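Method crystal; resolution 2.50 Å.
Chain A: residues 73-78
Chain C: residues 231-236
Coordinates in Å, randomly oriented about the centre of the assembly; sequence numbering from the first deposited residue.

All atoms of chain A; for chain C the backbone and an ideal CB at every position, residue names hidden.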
# COMPACT_ATOMS: atom_id res chain seq x y z
N MET A 73 4.22 1.53 14.97
CA MET A 73 3.06 1.73 15.81
C MET A 73 3.36 2.74 16.90
O MET A 73 2.54 3.61 17.17
CB MET A 73 2.57 0.41 16.42
CG MET A 73 1.97 -0.61 15.42
SD MET A 73 0.74 0.10 14.30
CE MET A 73 -0.64 -0.19 15.30
N VAL A 74 4.55 2.66 17.51
CA VAL A 74 4.84 3.54 18.63
C VAL A 74 5.21 4.94 18.13
O VAL A 74 4.96 5.93 18.80
CB VAL A 74 5.90 2.94 19.66
CG1 VAL A 74 5.42 1.56 20.22
CG2 VAL A 74 7.27 2.81 19.03
N GLN A 75 5.77 5.02 16.92
CA GLN A 75 6.11 6.30 16.32
C GLN A 75 4.87 7.10 15.95
O GLN A 75 4.94 8.32 15.87
CB GLN A 75 7.00 6.12 15.09
CG GLN A 75 8.44 5.70 15.40
CD GLN A 75 9.33 6.81 15.98
OE1 GLN A 75 8.87 7.90 16.32
NE2 GLN A 75 10.61 6.51 16.12
N VAL A 76 3.74 6.44 15.73
CA VAL A 76 2.57 7.19 15.28
C VAL A 76 1.52 7.26 16.41
O VAL A 76 0.47 7.90 16.27
CB VAL A 76 2.01 6.65 13.93
CG1 VAL A 76 0.85 7.52 13.42
CG2 VAL A 76 3.11 6.58 12.89
N GLY A 77 1.85 6.65 17.54
CA GLY A 77 1.00 6.74 18.73
C GLY A 77 -0.13 5.72 18.81
O GLY A 77 -1.06 5.88 19.59
N PHE A 78 -0.06 4.67 18.01
CA PHE A 78 -1.15 3.68 18.01
C PHE A 78 -1.12 2.83 19.27
O PHE A 78 -0.06 2.36 19.67
CB PHE A 78 -1.12 2.85 16.73
CG PHE A 78 -1.37 3.67 15.48
CD1 PHE A 78 -2.50 4.50 15.39
CD2 PHE A 78 -0.46 3.65 14.41
CE1 PHE A 78 -2.74 5.25 14.26
CE2 PHE A 78 -0.70 4.40 13.26
CZ PHE A 78 -1.84 5.19 13.19
N UNK C 231 9.72 13.95 12.03
CA UNK C 231 9.44 12.51 12.02
C UNK C 231 8.42 12.06 13.03
O UNK C 231 7.49 12.80 13.34
CB UNK C 231 10.74 11.73 12.26
N UNK C 232 8.60 10.87 13.57
CA UNK C 232 7.63 10.30 14.52
C UNK C 232 7.70 10.93 15.91
O UNK C 232 8.57 11.78 16.20
CB UNK C 232 7.85 8.79 14.64
N UNK C 233 6.78 10.51 16.76
CA UNK C 233 6.72 10.96 18.15
C UNK C 233 8.00 10.80 18.95
O UNK C 233 8.24 11.56 19.85
CB UNK C 233 5.60 10.20 18.87
N UNK C 234 8.80 9.82 18.61
CA UNK C 234 10.01 9.52 19.37
C UNK C 234 11.31 10.09 18.74
O UNK C 234 12.38 9.92 19.30
CB UNK C 234 10.14 8.00 19.51
N UNK C 235 11.24 10.79 17.61
CA UNK C 235 12.45 11.37 17.05
C UNK C 235 12.98 12.51 17.91
O UNK C 235 12.34 12.97 18.85
CB UNK C 235 12.19 11.87 15.63
N UNK C 236 14.17 12.98 17.57
CA UNK C 236 14.82 13.99 18.36
C UNK C 236 15.52 14.95 17.42
O UNK C 236 16.53 15.50 17.78
CB UNK C 236 15.80 13.37 19.36

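Position 231 tells little about the contact. Its ideal CB finds no atom of chain A within 5.5 Å, so the neighbouring stretch imposes no choice. The backbone does: phi is 55° with psi at -145°, and positive phi favours a residue without a CB. The deposited residue is Gly C231, the first to leave helical angles after a helix.

Position 232 is decided by space. Its CA-to-CB bond points toward chain A, and the ideal CB would sit 2.2 Å from Gln A75 OE1, a clash. The backbone angles, -75° and 176°, are open to almost any residue, so here the partner makes the demand, and glycine alone fits with chain A as it stands. Gly C232 is what is found. With no CB in the way, its CA comes to 3.2 Å from Gln A75 OE1, and the two backbones draw close, CA to CA 4.6 Å between Gln A75 and Gly C232.

Position 233 first offers its backbone. Its N lies 3.0 Å from Gln A75 O, a carbonyl near the end of the chain A helix, and the hydrogen bond is nearly straight at 171°. Any residue but proline can supply this donor, so the bond says little about the side chain. The CA-to-CB bond runs sideways, with the ideal CB 3.6 Å from Gln A75 O, but an apolar chain that extends beyond CB could turn toward Gly A77, where the absence of a side chain leaves room. Leucine, isoleucine or methionine would suit. The residue is Leu C233, whose chi angles, -91° and 13°, lie between the usual wells. Its CD2 reaches 3.5 Å from Gly A77 N and 3.7 Å from Val A76 C. A CB on Gly A77 would be a tight 3.2 Å from that CD2, although at the backbone angles of Gly A77 a CB would already be jammed against the carbonyl O of Val A76, which by itself calls for glycine.

Position 234 repeats the backbone theme, again excluding proline: its N donates to Gln A75 OE1 at 3.0 Å and 158°, so one glutamine receives two consecutive amides, one through its main chain and one through its side chain. The CA-to-CB bond points toward chain A, and off to the side of Gln A75 OE1 lies a methyl group of Val A74. An aliphatic chain long enough to reach it is favoured, leucine or methionine for instance. Leu C234, with chi1 m and chi2 t, brings CD1 to 3.5 Å from Val A74 CG2. A water also links Gln A75 NE2 (3.0 Å) to Leu C234 O (3.2 Å, weak).

Position 235 closes a type I turn begun at 232. Chain A demands little here, but the N of 232 lies across the turn, so a short side chain carrying an acceptor, asparagine, aspartate or serine, could reach back to it. In Asn C235, N donates to Gly C232 O at 3.2 Å, and OD1 accepts a weak hydrogen bond from Gly C232 N, 3.4 Å.

Position 236 is out of reach of chain A, and many residues would serve. Lys C236 makes no contact with chain A; its NZ is bonded elsewhere in the structure.

Chain C, residues 231-236: GGLLNK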
# COMPACT_ATOMS: atom_id res chain seq x y z
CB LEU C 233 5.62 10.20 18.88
CG LEU C 233 4.21 10.80 18.91
CD1 LEU C 233 3.98 11.94 17.92
CD2 LEU C 233 3.24 9.63 18.70
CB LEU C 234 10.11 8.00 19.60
CG LEU C 234 8.88 7.30 20.24
CD1 LEU C 234 8.89 5.79 20.02
CD2 LEU C 234 8.79 7.58 21.70
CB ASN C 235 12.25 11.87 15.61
CG ASN C 235 12.15 10.74 14.61
OD1 ASN C 235 11.50 9.72 14.86
ND2 ASN C 235 12.76 10.92 13.45
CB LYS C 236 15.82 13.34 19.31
CG LYS C 236 16.63 12.24 18.64
CD LYS C 236 17.71 11.75 19.58
CE LYS C 236 18.68 10.80 18.93
NZ LYS C 236 19.45 10.10 20.03
O HOH W 1 13.22 7.59 17.25
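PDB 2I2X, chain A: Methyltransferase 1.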